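PDB 7BZV: 2-aminomuconic 6-semialdehyde dehydrogenase from Pseudomonas sp., which probably catalyses the NAD-dependent oxidation of 2-aminomuconate 6-semialdehyde to 2-aminomuconate in the breakdown of 2-aminophenol, working as a tetramer. Local coordinates for residues K315-P319 with F361-R365; P373-L379 with P393-V397. All coordinates share one frame; numbering follows the deposited sequence.

Overall arrangement
Both contacts belong to one half of the chain, their centres about 23 Å apart. Contact 2 pairs two parallel strands near one end of a seven-stranded sheet; contact 1 clasps two loops at the surface beyond it. They are joined twice over. Helix 297-312 packs on the strands of contact 2 and then runs into segment 315-319, while the loop carrying segment 361-365 leads into strand 374-377. They also touch directly, Val316 CG2 lying 4.0 Å from Pro373 CD. No ligand lies at either contact; the second strand of contact 2 directly follows a family motif whose glutamate, in relatives, contacts the cofactor.

Contact 1 of 2, residues K315-P319 with F361-R365; sequences KVDWP and FGDER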
ATOM      1  N   LYS B 315       9.473  41.721 -16.141  1.00 35.50           N
ATOM      2  CA  LYS B 315      10.066  42.799 -15.361  1.00 35.29           C
ATOM      3  C   LYS B 315      11.345  42.290 -14.702  1.00 34.95           C
ATOM      4  O   LYS B 315      11.300  41.504 -13.746  1.00 41.60           O
ATOM      5  CB  LYS B 315       9.078  43.338 -14.329  1.00 45.29           C
ATOM      6  CG  LYS B 315       9.646  44.476 -13.479  1.00 50.06           C
ATOM      7  CD  LYS B 315       8.560  45.230 -12.733  1.00 53.80           C
ATOM      8  CE  LYS B 315       9.038  46.620 -12.323  1.00 59.38           C
ATOM      9  NZ  LYS B 315       8.754  46.895 -10.893  1.00 68.42           N
ATOM     10  N   VAL B 316      12.481  42.747 -15.222  1.00 32.73           N
ATOM     11  CA  VAL B 316      13.809  42.480 -14.673  1.00 36.37           C
ATOM     12  C   VAL B 316      14.237  43.738 -13.920  1.00 42.87           C
ATOM     13  O   VAL B 316      14.683  44.720 -14.523  1.00 35.42           O
ATOM     14  CB  VAL B 316      14.809  42.133 -15.783  1.00 37.69           C
ATOM     15  CG1 VAL B 316      16.158  41.710 -15.189  1.00 41.33           C
ATOM     16  CG2 VAL B 316      14.222  41.071 -16.673  1.00 39.03           C
ATOM     17  N   ASP B 317      14.113  43.744 -12.602  1.00 40.38           N
ATOM     18  CA  ASP B 317      14.237  45.016 -11.886  1.00 42.74           C
ATOM     19  C   ASP B 317      14.516  44.719 -10.425  1.00 47.68           C
ATOM     20  O   ASP B 317      14.723  43.565 -10.046  1.00 40.63           O
ATOM     21  CB  ASP B 317      12.959  45.845 -12.016  1.00 37.08           C
ATOM     22  CG  ASP B 317      13.222  47.339 -12.095  1.00 43.69           C
ATOM     23  OD1 ASP B 317      13.927  47.917 -11.228  1.00 34.38           O
ATOM     24  OD2 ASP B 317      12.700  47.936 -13.045  1.00 41.07           O
ATOM     25  N   TRP B 318      14.462  45.758  -9.594  1.00 38.84           N
ATOM     26  CA  TRP B 318      14.617  45.646  -8.152  1.00 37.47           C
ATOM     27  C   TRP B 318      13.869  44.441  -7.598  1.00 41.70           C
ATOM     28  O   TRP B 318      12.637  44.377  -7.720  1.00 33.99           O
ATOM     29  CB  TRP B 318      14.077  46.892  -7.463  1.00 48.33           C
ATOM     30  CG  TRP B 318      14.961  48.075  -7.624  1.00 49.66           C
ATOM     31  CD1 TRP B 318      14.697  49.215  -8.330  1.00 44.99           C
ATOM     32  CD2 TRP B 318      16.258  48.237  -7.068  1.00 45.20           C
ATOM     33  NE1 TRP B 318      15.766  50.079  -8.248  1.00 43.09           N
ATOM     34  CE2 TRP B 318      16.733  49.502  -7.472  1.00 56.18           C
ATOM     35  CE3 TRP B 318      17.071  47.437  -6.267  1.00 47.61           C
ATOM     36  CZ2 TRP B 318      17.981  49.977  -7.101  1.00 53.65           C
ATOM     37  CZ3 TRP B 318      18.304  47.911  -5.899  1.00 47.18           C
ATOM     38  CH2 TRP B 318      18.749  49.175  -6.309  1.00 58.41           C
ATOM     39  N   PRO B 319      14.559  43.485  -6.960  1.00 36.60           N
ATOM     40  CA  PRO B 319      13.852  42.272  -6.494  1.00 36.68           C
ATOM     41  C   PRO B 319      12.833  42.519  -5.407  1.00 37.37           C
ATOM     42  O   PRO B 319      11.883  41.733  -5.268  1.00 33.59           O
ATOM     43  CB  PRO B 319      14.997  41.375  -5.998  1.00 36.77           C
ATOM     44  CG  PRO B 319      16.145  41.707  -6.903  1.00 49.57           C
ATOM     45  CD  PRO B 319      16.017  43.264  -7.022  1.00 43.85           C
ATOM     46  N   PHE B 361      21.352  49.302 -15.703  1.00 44.14           N
ATOM     47  CA  PHE B 361      20.444  50.067 -14.866  1.00 47.52           C
ATOM     48  C   PHE B 361      20.911  51.489 -14.591  1.00 58.90           C
ATOM     49  O   PHE B 361      20.076  52.338 -14.247  1.00 47.83           O
ATOM     50  CB  PHE B 361      20.261  49.360 -13.532  1.00 53.89           C
ATOM     51  CG  PHE B 361      19.695  47.982 -13.655  1.00 56.38           C
ATOM     52  CD1 PHE B 361      18.323  47.791 -13.780  1.00 49.86           C
ATOM     53  CD2 PHE B 361      20.529  46.877 -13.635  1.00 64.60           C
ATOM     54  CE1 PHE B 361      17.789  46.483 -13.861  1.00 48.99           C
ATOM     55  CE2 PHE B 361      20.011  45.583 -13.723  1.00 55.47           C
ATOM     56  CZ  PHE B 361      18.650  45.389 -13.851  1.00 54.81           C
ATOM     57  N   GLY B 362      22.211  51.755 -14.702  1.00 56.47           N
ATOM     58  CA  GLY B 362      22.725  53.073 -14.396  1.00 72.30           C
ATOM     59  C   GLY B 362      22.919  53.347 -12.926  1.00 69.52           C
ATOM     60  O   GLY B 362      22.982  54.516 -12.526  1.00 66.41           O
ATOM     61  N   ASP B 363      23.013  52.311 -12.102  1.00 68.93           N
ATOM     62  CA  ASP B 363      23.220  52.506 -10.676  1.00 54.31           C
ATOM     63  C   ASP B 363      24.066  51.345 -10.153  1.00 52.94           C
ATOM     64  O   ASP B 363      24.729  50.644 -10.927  1.00 46.76           O
ATOM     65  CB  ASP B 363      21.864  52.673  -9.966  1.00 53.19           C
ATOM     66  CG  ASP B 363      20.892  51.515 -10.245  1.00 61.61           C
ATOM     67  OD1 ASP B 363      21.325  50.344 -10.295  1.00 50.38           O
ATOM     68  OD2 ASP B 363      19.687  51.779 -10.392  1.00 55.50           O
ATOM     69  N   GLU B 364      24.082  51.181  -8.828  1.00 46.52           N
ATOM     70  CA  GLU B 364      24.898  50.163  -8.178  1.00 62.88           C
ATOM     71  C   GLU B 364      24.555  48.749  -8.656  1.00 61.30           C
ATOM     72  O   GLU B 364      25.395  47.845  -8.568  1.00 46.19           O
ATOM     73  CB  GLU B 364      24.711  50.277  -6.662  1.00 58.28           C
ATOM     74  CG  GLU B 364      23.279  49.997  -6.171  1.00 85.34           C
ATOM     75  CD  GLU B 364      22.419  51.251  -6.018  1.00 92.01           C
ATOM     76  OE1 GLU B 364      21.536  51.270  -5.126  1.00 73.32           O
ATOM     77  OE2 GLU B 364      22.612  52.214  -6.791  1.00 92.56           O
ATOM     78  N   ARG B 365      23.345  48.541  -9.172  1.00 49.28           N
ATOM     79  CA  ARG B 365      22.965  47.216  -9.656  1.00 50.78           C
ATOM     80  C   ARG B 365      23.912  46.744 -10.739  1.00 54.72           C
ATOM     81  O   ARG B 365      24.003  45.544 -10.986  1.00 44.94           O
ATOM     82  CB  ARG B 365      21.535  47.226 -10.209  1.00 45.78           C
ATOM     83  CG  ARG B 365      20.458  47.276  -9.142  1.00 47.26           C
ATOM     84  CD  ARG B 365      19.072  47.345  -9.767  1.00 50.95           C
ATOM     85  NE  ARG B 365      18.660  48.715 -10.081  1.00 53.18           N
ATOM     86  CZ  ARG B 365      17.509  49.018 -10.668  1.00 67.16           C
ATOM     87  NH1 ARG B 365      16.669  48.045 -11.006  1.00 59.21           N
ATOM     88  NH2 ARG B 365      17.194  50.284 -10.909  1.00 84.39           N
TER
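The guanidinium of Arg365 lies flat on one face of the Trp318 indole, the two planes only 21° apart; on its opposite face the rim of Phe361 approaches through CD1, while the centre of that ring lies over Arg365 CD. CZ stands over the five-membered ring of the indole, 3.4 Å from its centroid, in a cation-pi contact. One step back, CD sits almost squarely above the six-membered ring as a CH-pi donor, at 3.7 Å from that centroid. Trp318 NE1 and Arg365 NH2 come within 3.0 Å, but both are donors and meet as part of the stack. The rings have edge partners too: Val316 O lies in the plane of Phe361 beside CE1, and Glu364 OE1 stands off CH2 of the indole.

Around the rim of the guanidinium two carboxylates share the charge. Asp363 takes NE and NH2 side-on, and its OD1 also accepts Arg365 N, closing an Asx turn. On the other side NH1 donates to Asp317 OD1 at 2.8 Å, reaching it from above the carboxylate plane, while the anti lone pair of that oxygen receives Trp318 N. A bend at chi3 (-86°) lays the guanidinium across the indole. A leucine in place of Arg365 would probably strip both aspartates of their countercharge and leave the two aromatic rings without the arginine between them.

Farther out, Trp370 meets Phe361 edge-to-face and touches Val316 and Arg365. The clasp thus fastens the loop leaving helix 297-312 to the loop that joins strands 351-354 and 374-377, at the surface of the molecule.

Contact 2 of 2, residues P373-L379 with P393-V397; sequences PTVIAGL and PICHV
Ile376 bonds through both its backbone N and its O to the strand of Cys395 and Val397, in a parallel pairing. Its N donates to Cys395 O at 2.9 Å in a nearly straight bond (176°), and its O accepts Val397 N. The same carbonyl oxygen also takes a CA-H...O contact from His396. Nearer the start of the strands Thr374 N binds Pro393 O, whereas the bond from Cys395 N to Thr374 O is weak, at 3.4 Å.

Side chains match in pairs on each face. Thr374 and Ile394 lie side by side, CG2 against CD1, and Ile376 CG1 rests on CB of His396. On the other face Val375 sets CG2 against SG of Cys395 and CG1 against CG1 of Val397, which also meets Ala377 CB.

At the far end His396 reaches across to the turn that follows Ala377 in the neighbouring strand. With CG anti to the backbone N (chi1 -179°), the ring comes to Leu379, whose N donates to NE2 at 2.9 Å, tilted 20° from the ring plane. NE2 is therefore an acceptor, consistent with a neutral ring protonated at ND1. A water secures the same turn, accepting from Gly378 N and donating to Val397 O at 2.6 Å.

Helices position both faces: 297-312 and 268-280 pack on the Val375 and Cys395 side, and Val385 and Val386 of helix 384-387 cover Ile376, Leu379 and His396. Strand 374-377, that helix and strand 394-400 form a beta-alpha-beta unit of the aldehyde dehydrogenase catalytic domain. Pro393 ends the family's E-x-F-G-P motif, whose glutamate in relatives holds the nicotinamide ribose of NAD.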
ATOM      1  N   PRO B 373      17.006  37.689 -19.888  1.00 29.05           N
ATOM      2  CA  PRO B 373      16.316  36.479 -20.361  1.00 33.28           C
ATOM      3  C   PRO B 373      16.517  36.321 -21.862  1.00 37.22           C
ATOM      4  O   PRO B 373      16.338  37.267 -22.633  1.00 30.58           O
ATOM      5  CB  PRO B 373      14.854  36.734 -19.989  1.00 33.29           C
ATOM      6  CG  PRO B 373      14.735  38.261 -19.870  1.00 30.98           C
ATOM      7  CD  PRO B 373      16.073  38.716 -19.386  1.00 32.08           C
ATOM      8  N   THR B 374      16.903  35.117 -22.285  1.00 30.57           N
ATOM      9  CA  THR B 374      17.489  34.926 -23.607  1.00 23.92           C
ATOM     10  C   THR B 374      16.846  33.720 -24.280  1.00 35.04           C
ATOM     11  O   THR B 374      16.565  32.700 -23.638  1.00 33.93           O
ATOM     12  CB  THR B 374      19.015  34.784 -23.483  1.00 39.02           C
ATOM     13  OG1 THR B 374      19.544  35.986 -22.901  1.00 34.69           O
ATOM     14  CG2 THR B 374      19.717  34.546 -24.821  1.00 40.97           C
ATOM     15  N   VAL B 375      16.614  33.842 -25.579  1.00 30.30           N
ATOM     16  CA  VAL B 375      16.128  32.722 -26.376  1.00 33.12           C
ATOM     17  C   VAL B 375      16.978  32.649 -27.632  1.00 33.02           C
ATOM     18  O   VAL B 375      17.117  33.654 -28.337  1.00 33.86           O
ATOM     19  CB  VAL B 375      14.643  32.873 -26.754  1.00 33.17           C
ATOM     20  CG1 VAL B 375      14.299  31.840 -27.782  1.00 36.95           C
ATOM     21  CG2 VAL B 375      13.775  32.744 -25.548  1.00 34.51           C
ATOM     22  N   ILE B 376      17.497  31.460 -27.950  1.00 31.22           N
ATOM     23  CA  ILE B 376      18.236  31.267 -29.189  1.00 28.82           C
ATOM     24  C   ILE B 376      17.537  30.237 -30.063  1.00 35.55           C
ATOM     25  O   ILE B 376      16.686  29.467 -29.607  1.00 32.48           O
ATOM     26  CB  ILE B 376      19.708  30.851 -28.955  1.00 36.61           C
ATOM     27  CG1 ILE B 376      19.775  29.599 -28.068  1.00 34.79           C
ATOM     28  CG2 ILE B 376      20.499  31.990 -28.320  1.00 43.69           C
ATOM     29  CD1 ILE B 376      21.182  28.988 -27.921  1.00 37.02           C
ATOM     30  N   ALA B 377      17.928  30.225 -31.338  1.00 32.89           N
ATOM     31  CA  ALA B 377      17.346  29.352 -32.344  1.00 31.97           C
ATOM     32  C   ALA B 377      18.370  29.113 -33.443  1.00 36.63           C
ATOM     33  O   ALA B 377      19.404  29.780 -33.522  1.00 36.28           O
ATOM     34  CB  ALA B 377      16.066  29.963 -32.923  1.00 35.67           C
ATOM     35  N   GLY B 378      18.059  28.172 -34.312  1.00 34.20           N
ATOM     36  CA  GLY B 378      18.840  27.960 -35.506  1.00 39.20           C
ATOM     37  C   GLY B 378      19.869  26.853 -35.423  1.00 38.52           C
ATOM     38  O   GLY B 378      20.532  26.579 -36.426  1.00 43.31           O
ATOM     39  N   LEU B 379      20.051  26.220 -34.275  1.00 38.41           N
ATOM     40  CA  LEU B 379      21.150  25.274 -34.160  1.00 35.90           C
ATOM     41  C   LEU B 379      20.656  23.834 -34.270  1.00 42.88           C
ATOM     42  O   LEU B 379      19.462  23.533 -34.149  1.00 34.66           O
ATOM     43  CB  LEU B 379      21.904  25.476 -32.846  1.00 45.39           C
ATOM     44  CG  LEU B 379      22.455  26.887 -32.639  1.00 52.37           C
ATOM     45  CD1 LEU B 379      23.171  26.995 -31.301  1.00 63.68           C
ATOM     46  CD2 LEU B 379      23.388  27.298 -33.804  1.00 46.55           C
ATOM     47  N   PRO B 393      18.960  31.874 -17.612  1.00 30.71           N
ATOM     48  CA  PRO B 393      17.641  32.191 -18.199  1.00 31.43           C
ATOM     49  C   PRO B 393      17.696  32.111 -19.723  1.00 30.65           C
ATOM     50  O   PRO B 393      17.718  33.112 -20.430  1.00 29.62           O
ATOM     51  CB  PRO B 393      17.382  33.615 -17.698  1.00 29.83           C
ATOM     52  CG  PRO B 393      18.784  34.245 -17.694  1.00 29.43           C
ATOM     53  CD  PRO B 393      19.732  33.090 -17.300  1.00 29.05           C
ATOM     54  N   ILE B 394      17.722  30.891 -20.267  1.00 28.52           N
ATOM     55  CA  ILE B 394      17.947  30.708 -21.700  1.00 28.78           C
ATOM     56  C   ILE B 394      17.358  29.380 -22.149  1.00 28.01           C
ATOM     57  O   ILE B 394      17.258  28.426 -21.375  1.00 36.34           O
ATOM     58  CB  ILE B 394      19.450  30.781 -22.061  1.00 41.27           C
ATOM     59  CG1 ILE B 394      19.678  30.534 -23.555  1.00 38.69           C
ATOM     60  CG2 ILE B 394      20.255  29.743 -21.260  1.00 39.66           C
ATOM     61  CD1 ILE B 394      21.092  30.892 -24.057  1.00 36.07           C
ATOM     62  N   CYS B 395      16.913  29.344 -23.397  1.00 31.94           N
ATOM     63  CA  CYS B 395      16.622  28.074 -24.040  1.00 31.19           C
ATOM     64  C   CYS B 395      17.002  28.188 -25.496  1.00 29.72           C
ATOM     65  O   CYS B 395      17.177  29.294 -26.020  1.00 31.77           O
ATOM     66  CB  CYS B 395      15.148  27.679 -23.916  1.00 31.35           C
ATOM     67  SG  CYS B 395      14.024  28.769 -24.864  1.00 33.36           S
ATOM     68  N   HIS B 396      17.108  27.033 -26.144  1.00 30.35           N
ATOM     69  CA  HIS B 396      17.130  26.912 -27.597  1.00 30.49           C
ATOM     70  C   HIS B 396      15.782  26.377 -28.074  1.00 33.14           C
ATOM     71  O   HIS B 396      15.307  25.357 -27.571  1.00 32.08           O
ATOM     72  CB  HIS B 396      18.262  25.991 -28.070  1.00 29.16           C
ATOM     73  CG  HIS B 396      18.331  25.854 -29.555  1.00 30.10           C
ATOM     74  ND1 HIS B 396      17.795  24.779 -30.225  1.00 31.96           N
ATOM     75  CD2 HIS B 396      18.858  26.663 -30.501  1.00 31.01           C
ATOM     76  CE1 HIS B 396      17.971  24.940 -31.522  1.00 37.70           C
ATOM     77  NE2 HIS B 396      18.632  26.067 -31.712  1.00 33.38           N
ATOM     78  N   VAL B 397      15.153  27.058 -29.027  1.00 27.77           N
ATOM     79  CA  VAL B 397      13.857  26.625 -29.541  1.00 24.47           C
ATOM     80  C   VAL B 397      14.015  26.111 -30.975  1.00 30.68           C
ATOM     81  O   VAL B 397      14.708  26.723 -31.797  1.00 32.75           O
ATOM     82  CB  VAL B 397      12.808  27.756 -29.421  1.00 29.40           C
ATOM     83  CG1 VAL B 397      13.195  28.939 -30.241  1.00 30.46           C
ATOM     84  CG2 VAL B 397      11.446  27.264 -29.797  1.00 34.50           C
TER
HETATM   85  O   HOH W   1      15.670  26.575 -34.245  1.00 31.71           O